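Local coordinates for protein uronate dehydrogenase (Agrobacterium tumefaciens, PDB 3RFX) that catalyses the NAD-dependent oxidation of uronic acids as a Rossmann-fold dehydrogenase of the NAD-dependent epimerase/dehydratase family, at residues M3-V8 with I29-D34; I163-P168 with L176-S181; N172-S177 with A211-N216. The protein carries 1 engineered substitution. One frame throughout, in Å; residues are numbered along the deposited sequence.

Contact 1: M3-V8 with I29-D34. With NAD (nicotinamide-adenine-dinucleotide), chain D.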
# COMPACT_ATOMS: atom_id res chain seq x y z
N MET A 3 -21.10 -34.49 -6.81
CA MET A 3 -21.43 -34.30 -8.23
C MET A 3 -21.54 -35.64 -8.96
O MET A 3 -21.07 -36.67 -8.47
CB MET A 3 -20.40 -33.39 -8.92
CG MET A 3 -19.02 -34.00 -9.14
SD MET A 3 -17.80 -32.79 -9.75
CE MET A 3 -17.39 -31.94 -8.22
N LYS A 4 -22.16 -35.64 -10.14
CA LYS A 4 -22.32 -36.88 -10.89
C LYS A 4 -21.01 -37.38 -11.50
O LYS A 4 -20.67 -38.55 -11.38
CB LYS A 4 -23.36 -36.75 -12.00
CG LYS A 4 -23.51 -38.05 -12.81
CD LYS A 4 -24.51 -37.91 -13.94
CE LYS A 4 -24.59 -39.20 -14.74
NZ LYS A 4 -25.50 -39.08 -15.92
N ARG A 5 -20.30 -36.49 -12.18
CA ARG A 5 -19.06 -36.87 -12.85
C ARG A 5 -17.96 -35.83 -12.69
O ARG A 5 -18.14 -34.66 -13.03
CB ARG A 5 -19.31 -37.15 -14.33
CG ARG A 5 -18.07 -37.61 -15.09
CD ARG A 5 -18.35 -37.87 -16.56
NE ARG A 5 -19.04 -39.14 -16.79
CZ ARG A 5 -20.34 -39.26 -17.07
NH1 ARG A 5 -21.11 -38.18 -17.18
NH2 ARG A 5 -20.86 -40.47 -17.27
N LEU A 6 -16.82 -36.27 -12.17
CA LEU A 6 -15.65 -35.41 -12.02
C LEU A 6 -14.57 -35.89 -12.97
O LEU A 6 -14.24 -37.08 -12.99
CB LEU A 6 -15.14 -35.46 -10.58
CG LEU A 6 -13.80 -34.76 -10.32
CD1 LEU A 6 -13.90 -33.27 -10.67
CD2 LEU A 6 -13.37 -34.96 -8.87
N LEU A 7 -14.02 -34.98 -13.77
CA LEU A 7 -12.89 -35.29 -14.63
C LEU A 7 -11.56 -35.00 -13.91
O LEU A 7 -11.39 -33.93 -13.32
CB LEU A 7 -12.95 -34.46 -15.91
CG LEU A 7 -11.77 -34.51 -16.89
CD1 LEU A 7 -11.59 -35.90 -17.50
CD2 LEU A 7 -11.94 -33.48 -17.99
N VAL A 8 -10.65 -35.97 -13.95
CA VAL A 8 -9.26 -35.73 -13.53
C VAL A 8 -8.33 -35.97 -14.72
O VAL A 8 -8.21 -37.10 -15.19
CB VAL A 8 -8.83 -36.64 -12.37
CG1 VAL A 8 -7.39 -36.34 -11.95
CG2 VAL A 8 -9.78 -36.50 -11.19
N ILE A 29 -19.31 -40.82 -10.49
CA ILE A 29 -18.41 -41.34 -11.50
C ILE A 29 -17.14 -40.50 -11.61
O ILE A 29 -17.21 -39.28 -11.73
CB ILE A 29 -19.07 -41.37 -12.88
CG1 ILE A 29 -20.30 -42.29 -12.85
CG2 ILE A 29 -18.07 -41.81 -13.95
CD1 ILE A 29 -21.26 -42.03 -13.99
N LEU A 30 -15.99 -41.16 -11.60
CA LEU A 30 -14.73 -40.47 -11.81
C LEU A 30 -14.22 -40.78 -13.20
O LEU A 30 -13.99 -41.94 -13.54
CB LEU A 30 -13.71 -40.91 -10.76
CG LEU A 30 -12.59 -39.94 -10.38
CD1 LEU A 30 -13.18 -38.66 -9.82
CD2 LEU A 30 -11.67 -40.60 -9.35
N ARG A 31 -14.06 -39.76 -14.03
CA ARG A 31 -13.47 -39.95 -15.34
C ARG A 31 -12.00 -39.55 -15.30
O ARG A 31 -11.67 -38.41 -14.98
CB ARG A 31 -14.20 -39.14 -16.41
CG ARG A 31 -13.61 -39.29 -17.80
CD ARG A 31 -14.42 -38.54 -18.84
NE ARG A 31 -15.77 -39.08 -18.97
CZ ARG A 31 -16.71 -38.54 -19.73
NH1 ARG A 31 -16.45 -37.43 -20.42
NH2 ARG A 31 -17.91 -39.09 -19.80
N LEU A 32 -11.14 -40.51 -15.62
CA LEU A 32 -9.69 -40.31 -15.62
C LEU A 32 -9.19 -40.19 -17.05
O LEU A 32 -9.59 -40.97 -17.92
CB LEU A 32 -8.97 -41.47 -14.92
CG LEU A 32 -9.20 -41.74 -13.43
CD1 LEU A 32 -9.32 -40.43 -12.64
CD2 LEU A 32 -10.42 -42.62 -13.20
N ALA A 33 -8.31 -39.22 -17.29
CA ALA A 33 -7.75 -39.05 -18.62
C ALA A 33 -6.25 -38.81 -18.57
O ALA A 33 -5.73 -38.27 -17.60
CB ALA A 33 -8.45 -37.89 -19.35
N ASP A 34 -5.56 -39.24 -19.63
CA ASP A 34 -4.14 -38.97 -19.78
C ASP A 34 -3.73 -39.31 -21.20
O ASP A 34 -4.43 -40.05 -21.89
CB ASP A 34 -3.32 -39.79 -18.78
CG ASP A 34 -1.95 -39.16 -18.49
OD1 ASP A 34 -1.75 -38.72 -17.34
OD2 ASP A 34 -1.09 -39.10 -19.39
PA NAD D . 3.41 -35.48 -13.97
O1A NAD D . 4.58 -34.87 -15.08
O2A NAD D . 3.93 -36.56 -12.78
O5B NAD D . 1.78 -35.66 -14.53
C5B NAD D . 1.52 -35.08 -15.76
C4B NAD D . 0.60 -35.89 -16.67
O4B NAD D . 0.07 -35.14 -17.76
C3B NAD D . 1.22 -37.11 -17.20
O3B NAD D . 0.82 -38.33 -16.69
C2B NAD D . 1.38 -36.88 -18.64
O2B NAD D . 1.42 -38.02 -19.49
C1B NAD D . 0.29 -35.90 -18.93
N9A NAD D . 0.45 -35.11 -20.12
C8A NAD D . 1.61 -34.42 -20.53
N7A NAD D . 1.34 -33.89 -21.78
C5A NAD D . 0.04 -34.28 -22.14
C6A NAD D . -0.73 -34.02 -23.29
N6A NAD D . -0.18 -33.26 -24.36
N1A NAD D . -2.01 -34.54 -23.38
C2A NAD D . -2.55 -35.30 -22.36
N3A NAD D . -1.77 -35.56 -21.18
C4A NAD D . -0.50 -35.04 -21.11
O3 NAD D . 3.14 -34.16 -13.19
PN NAD D . 2.73 -34.06 -11.65
O1N NAD D . 1.83 -35.21 -11.26
O2N NAD D . 3.96 -34.06 -10.76
O5D NAD D . 1.94 -32.70 -11.46
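Arg-5 to Val-8 and Ile-29 to Leu-32 pair in parallel register, the axes of strands 5-8 and 30-34 running 19° apart. Five backbone hydrogen bonds join them, from Ile-29 N to Lys-4 O at the start to Ala-33 N to Val-8 O at the end; the straightest, Val-8 N to Arg-31 O, measures 2.8 Å at 170°. Side chains alternate between the two faces. On one, CD1 of Leu-30 sits 3.8 Å from CD2 of Leu-6, the two leucines lying alongside each other, and CD1 of Leu-32 meets CB of Val-8 at 3.8 Å. These branched apolar residues suit a buried sheet face, where Phe-193 of helix 182-194 packs on Leu-6.

On the other face the methyl CD1 of Leu-7 reaches CG of Arg-31 at 4.0 Å. Two arginines also meet there: NH2 of Arg-31 lies over a guanidinium face of Arg-5, 3.2 Å from its NE, with the planes 38° apart. Both chains run extended and then bend at chi3, which lays one group over the other. Both form salt bridges to Glu-46, and carbonyls of Met-61, Ala-63 and Gly-64 take further N-H groups.

Asp-34 ends the second strand with its carboxylate spread across the adenosine ribose of NAD: OD1 accepts from O3B and OD2 from O2B, each at 2.7 Å. Ala-12 N and Ser-36 N also bond to this carboxylate, fixing its rotation. An acidic residue ending the second Rossmann strand and gripping both ribose hydroxyls is the classical basis of preference for NAD over NADP, whose 2'-phosphate it would probably repel.

Contact 2: I163-P168 with L176-S181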
# COMPACT_ATOMS: atom_id res chain seq x y z
N ILE A 163 0.89 -24.72 -7.24
CA ILE A 163 1.39 -25.83 -6.43
C ILE A 163 2.86 -25.62 -6.00
O ILE A 163 3.70 -25.24 -6.82
CB ILE A 163 1.26 -27.16 -7.19
CG1 ILE A 163 -0.22 -27.44 -7.49
CG2 ILE A 163 1.84 -28.33 -6.38
CD1 ILE A 163 -0.45 -28.60 -8.44
N GLY A 164 3.13 -25.83 -4.72
CA GLY A 164 4.50 -25.80 -4.21
C GLY A 164 5.15 -27.14 -4.52
O GLY A 164 5.54 -27.40 -5.66
N SER A 165 5.23 -28.01 -3.52
CA SER A 165 5.80 -29.34 -3.68
C SER A 165 4.81 -30.33 -3.08
O SER A 165 4.75 -30.49 -1.87
CB SER A 165 7.14 -29.44 -2.95
OG SER A 165 8.04 -28.45 -3.42
N CYS A 166 4.02 -30.98 -3.93
CA CYS A 166 2.99 -31.88 -3.43
C CYS A 166 3.55 -33.29 -3.40
O CYS A 166 3.55 -33.99 -4.42
CB CYS A 166 1.72 -31.80 -4.30
SG CYS A 166 0.27 -32.58 -3.55
N THR A 167 4.04 -33.70 -2.23
CA THR A 167 4.75 -34.96 -2.07
C THR A 167 4.26 -35.65 -0.81
O THR A 167 3.59 -35.04 0.01
CB THR A 167 6.26 -34.72 -1.92
OG1 THR A 167 6.49 -33.89 -0.77
CG2 THR A 167 6.82 -34.03 -3.14
N PRO A 168 4.60 -36.94 -0.65
CA PRO A 168 4.19 -37.63 0.58
C PRO A 168 4.76 -36.96 1.83
O PRO A 168 4.10 -36.94 2.87
CB PRO A 168 4.77 -39.03 0.40
CG PRO A 168 4.84 -39.21 -1.08
CD PRO A 168 5.20 -37.86 -1.62
N LEU A 176 10.49 -27.39 3.31
CA LEU A 176 10.02 -26.91 4.61
C LEU A 176 9.13 -25.68 4.40
O LEU A 176 8.36 -25.32 5.29
CB LEU A 176 11.20 -26.55 5.52
CG LEU A 176 12.05 -27.75 5.91
CD1 LEU A 176 13.26 -27.31 6.73
CD2 LEU A 176 11.19 -28.76 6.70
N SER A 177 9.27 -25.04 3.24
CA SER A 177 8.43 -23.89 2.90
C SER A 177 7.36 -24.25 1.88
O SER A 177 6.24 -23.75 1.96
CB SER A 177 9.27 -22.72 2.38
OG SER A 177 10.25 -22.33 3.33
N THR A 178 7.71 -25.10 0.90
CA THR A 178 6.83 -25.33 -0.25
C THR A 178 5.92 -26.55 -0.17
O THR A 178 5.04 -26.72 -1.03
CB THR A 178 7.64 -25.46 -1.57
OG1 THR A 178 8.50 -26.60 -1.49
CG2 THR A 178 8.48 -24.20 -1.84
N TRP A 179 6.11 -27.39 0.83
CA TRP A 179 5.35 -28.64 0.93
C TRP A 179 3.85 -28.39 0.90
O TRP A 179 3.34 -27.52 1.60
CB TRP A 179 5.69 -29.39 2.22
CG TRP A 179 5.09 -30.78 2.30
CD1 TRP A 179 5.10 -31.74 1.33
CD2 TRP A 179 4.41 -31.35 3.43
NE1 TRP A 179 4.47 -32.88 1.78
CE2 TRP A 179 4.04 -32.66 3.06
CE3 TRP A 179 4.08 -30.88 4.71
CZ2 TRP A 179 3.36 -33.51 3.94
CZ3 TRP A 179 3.41 -31.72 5.57
CH2 TRP A 179 3.05 -33.03 5.18
N PHE A 180 3.16 -29.18 0.08
CA PHE A 180 1.70 -29.16 -0.01
C PHE A 180 1.27 -30.61 0.17
O PHE A 180 1.45 -31.42 -0.74
CB PHE A 180 1.31 -28.68 -1.41
CG PHE A 180 -0.16 -28.29 -1.54
CD1 PHE A 180 -0.94 -28.02 -0.42
CD2 PHE A 180 -0.72 -28.14 -2.80
CE1 PHE A 180 -2.28 -27.63 -0.57
CE2 PHE A 180 -2.05 -27.74 -2.95
CZ PHE A 180 -2.82 -27.49 -1.84
N SER A 181 0.74 -30.95 1.34
CA SER A 181 0.42 -32.35 1.63
C SER A 181 -0.73 -32.85 0.76
O SER A 181 -1.55 -32.06 0.27
CB SER A 181 0.06 -32.54 3.10
OG SER A 181 -1.21 -31.95 3.38
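Beyond strand 158-163 of the Rossmann sheet, the loop 163-168 runs beside the chain that leaves the short helix 175-178, and a single backbone bridge pairs Ser-165 with Trp-179. Ser-165 N donates to Thr-178 O and Phe-180 N donates to Ser-165 O, both at 2.8 Å, and in each case the donor stands well above the carbonyl plane. With no side chain at Gly-164, the backbone can lie directly against the Thr-178 carbonyl, Gly-164 CA to Thr-178 O 3.4 Å.

The hydroxyls add a second tie. OG of Ser-165 and OG1 of Thr-178 are hydrogen-bonded at 2.7 Å, a short link that suits two small polar residues enclosed by the fold. Thr-178 OG1 is held between its own N and carbonyl carbon (chi1 63°), where it also makes a weak hydrogen bond to Arg-174 O.

Trp-179 starts out away from the loop, but its indole returns to it: NE1 donates to Thr-167 O at 2.9 Å with an angle of 161°. The acceptor lies at the ring edge, near the indole plane, while the donor is 48° out of the carbonyl plane. CB of Ser-181 sits over one face of the indole, toward its rim, and Phe-233 meets the ring edge-to-face. CD1 of Trp-179 is 3.3 Å from Thr-167 OG1, whose hydroxyl bonds to Glu-169 O.

The Phe-180 ring packs against helix 182-194, stacked on Phe-185. CG2 of Ile-163 comes to the edge of the Phe-180 ring, and SG of Cys-166 stands obliquely, 5.3 Å from its centroid. The buried Phe-180 O is approached by Cys-166 CA at 3.1 Å, a CA-H...O contact. The loop is thus fastened by backbone and hydroxyl bonds at Ser-165 and by an indole bond at Thr-167, with apolar packing behind.

Contact 3: N172-S177 with A211-N216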
# COMPACT_ATOMS: atom_id res chain seq x y z
N ASN A 172 13.58 -31.98 1.34
CA ASN A 172 14.74 -31.11 1.32
C ASN A 172 14.39 -29.78 1.97
O ASN A 172 13.23 -29.55 2.35
CB ASN A 172 15.29 -30.93 -0.11
CG ASN A 172 14.34 -30.20 -1.03
OD1 ASN A 172 13.71 -29.21 -0.65
ND2 ASN A 172 14.26 -30.65 -2.28
N TYR A 173 15.38 -28.91 2.12
CA TYR A 173 15.20 -27.68 2.89
C TYR A 173 14.10 -26.78 2.31
O TYR A 173 13.32 -26.18 3.05
CB TYR A 173 16.51 -26.89 3.01
CG TYR A 173 16.46 -25.87 4.14
CD1 TYR A 173 16.89 -26.20 5.42
CD2 TYR A 173 15.95 -24.59 3.92
CE1 TYR A 173 16.82 -25.28 6.46
CE2 TYR A 173 15.87 -23.67 4.96
CZ TYR A 173 16.31 -24.02 6.22
OH TYR A 173 16.23 -23.11 7.26
N ARG A 174 14.07 -26.68 0.99
CA ARG A 174 13.07 -25.86 0.31
C ARG A 174 11.65 -26.31 0.65
O ARG A 174 10.75 -25.48 0.83
CB ARG A 174 13.30 -25.89 -1.21
CG ARG A 174 12.25 -25.14 -2.04
CD ARG A 174 12.74 -24.95 -3.48
NE ARG A 174 11.70 -24.45 -4.38
CZ ARG A 174 10.81 -25.22 -5.00
NH1 ARG A 174 10.80 -26.53 -4.81
NH2 ARG A 174 9.90 -24.67 -5.80
N MET A 175 11.44 -27.62 0.75
CA MET A 175 10.10 -28.13 1.03
C MET A 175 9.60 -27.83 2.43
O MET A 175 8.41 -27.98 2.72
CB MET A 175 10.01 -29.63 0.74
CG MET A 175 10.22 -29.96 -0.72
SD MET A 175 9.73 -31.65 -1.08
CE MET A 175 10.52 -31.88 -2.67
N LEU A 176 10.49 -27.39 3.31
CA LEU A 176 10.02 -26.91 4.61
C LEU A 176 9.13 -25.68 4.40
O LEU A 176 8.36 -25.32 5.29
CB LEU A 176 11.20 -26.55 5.52
CG LEU A 176 12.05 -27.75 5.91
CD1 LEU A 176 13.26 -27.31 6.73
CD2 LEU A 176 11.19 -28.76 6.70
N SER A 177 9.27 -25.04 3.24
CA SER A 177 8.43 -23.89 2.90
C SER A 177 7.36 -24.25 1.88
O SER A 177 6.24 -23.75 1.96
CB SER A 177 9.27 -22.72 2.38
OG SER A 177 10.25 -22.33 3.33
N ALA A 211 7.45 -22.15 7.89
CA ALA A 211 8.35 -21.42 7.00
C ALA A 211 7.77 -21.04 5.63
O ALA A 211 8.53 -20.74 4.71
CB ALA A 211 9.68 -22.19 6.82
N GLY A 212 6.45 -21.05 5.50
CA GLY A 212 5.81 -20.68 4.24
C GLY A 212 6.15 -19.27 3.78
O GLY A 212 6.38 -18.37 4.61
N TRP A 213 6.19 -19.08 2.46
CA TRP A 213 6.53 -17.81 1.84
C TRP A 213 5.31 -17.04 1.34
O TRP A 213 5.45 -15.91 0.88
CB TRP A 213 7.41 -18.03 0.60
CG TRP A 213 8.67 -18.83 0.84
CD1 TRP A 213 9.46 -18.82 1.94
CD2 TRP A 213 9.29 -19.73 -0.10
NE1 TRP A 213 10.54 -19.68 1.76
CE2 TRP A 213 10.44 -20.25 0.52
CE3 TRP A 213 8.96 -20.15 -1.39
CZ2 TRP A 213 11.28 -21.17 -0.12
CZ3 TRP A 213 9.78 -21.07 -2.02
CH2 TRP A 213 10.93 -21.56 -1.39
N TRP A 214 4.13 -17.66 1.40
CA TRP A 214 2.97 -17.20 0.61
C TRP A 214 1.75 -16.85 1.46
O TRP A 214 1.46 -17.53 2.43
CB TRP A 214 2.58 -18.25 -0.44
CG TRP A 214 3.72 -18.64 -1.35
CD1 TRP A 214 4.68 -17.81 -1.86
CD2 TRP A 214 3.99 -19.95 -1.85
NE1 TRP A 214 5.55 -18.53 -2.65
CE2 TRP A 214 5.15 -19.84 -2.66
CE3 TRP A 214 3.39 -21.20 -1.70
CZ2 TRP A 214 5.71 -20.94 -3.31
CZ3 TRP A 214 3.95 -22.29 -2.34
CH2 TRP A 214 5.09 -22.16 -3.14
N ASP A 215 1.03 -15.82 1.05
CA ASP A 215 -0.07 -15.27 1.85
C ASP A 215 -1.40 -15.56 1.16
O ASP A 215 -1.69 -14.98 0.13
CB ASP A 215 0.12 -13.75 1.98
CG ASP A 215 -1.04 -13.06 2.69
OD1 ASP A 215 -1.91 -13.75 3.28
OD2 ASP A 215 -1.08 -11.82 2.67
N ASN A 216 -2.19 -16.48 1.72
CA ASN A 216 -3.50 -16.83 1.17
C ASN A 216 -4.64 -16.11 1.89
O ASN A 216 -5.79 -16.54 1.79
CB ASN A 216 -3.74 -18.34 1.31
CG ASN A 216 -3.31 -19.13 0.09
OD1 ASN A 216 -3.39 -18.66 -1.04
ND2 ASN A 216 -2.86 -20.36 0.32
O HOH W 1 8.00 -25.01 8.04
O HOH W 2 5.67 -21.33 0.67
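Ser-177 touches both Ala-211 and Trp-213. Its hydroxyl donates to Ala-211 O, OG to O 2.7 Å, approaching from above the carbonyl plane, while its CB lies over the indole of Trp-213, 3.6 Å from the centroid of the five-membered ring: a CH-pi contact. With OG anti to the carbonyl carbon (chi1 -58°), one small side chain can serve the carbonyl and the ring together. Beyond it, CG of Arg-174 rests 3.9 Å from CH2 of Trp-213, the extended arginine crossing the indole at about a right angle; its guanidinium goes on to Gln-254 O.

Two waters bridge the backbones. One donates to Leu-176 O and accepts from Ala-211 N; the other donates to Ser-177 O at 2.8 Å and accepts from Trp-213 N at 2.9 Å. Farther back, Asn-172 OD1 takes the N-H of Met-175 at 3.1 Å and so caps the start of the helix that carries Ser-177. Outside the chain, Phe-221 of a second subunit packs on Trp-213 and Gly-223 of that subunit on Ala-211. The arrangement is a side-chain-capped short helix docked on an irregular loop, through direct and water-mediated bonds, at a subunit interface.

In the fold
Contact 1 is regular sheet within the first beta-alpha-beta unit, largely buried and ending at the cofactor. Contacts 2 and 3 lie about 24 and 31 Å from it between centres and are built mostly from loops. These two share Leu-176 and Ser-177 and both use helix 175-178: contact 2 joins the chain leaving it to the loop after strand 158-163, and contact 3 joins the helix itself, mainly through Ser-177, to the loop 211-216. They touch, for instance where Thr-178 CG2 meets Trp-213 CZ3. Repeating backbone bonds dominate contact 1, hydroxyl and indole bonds supplement the backbone in partly buried contact 2, and water bridges enter in contact 3, buried beside another subunit.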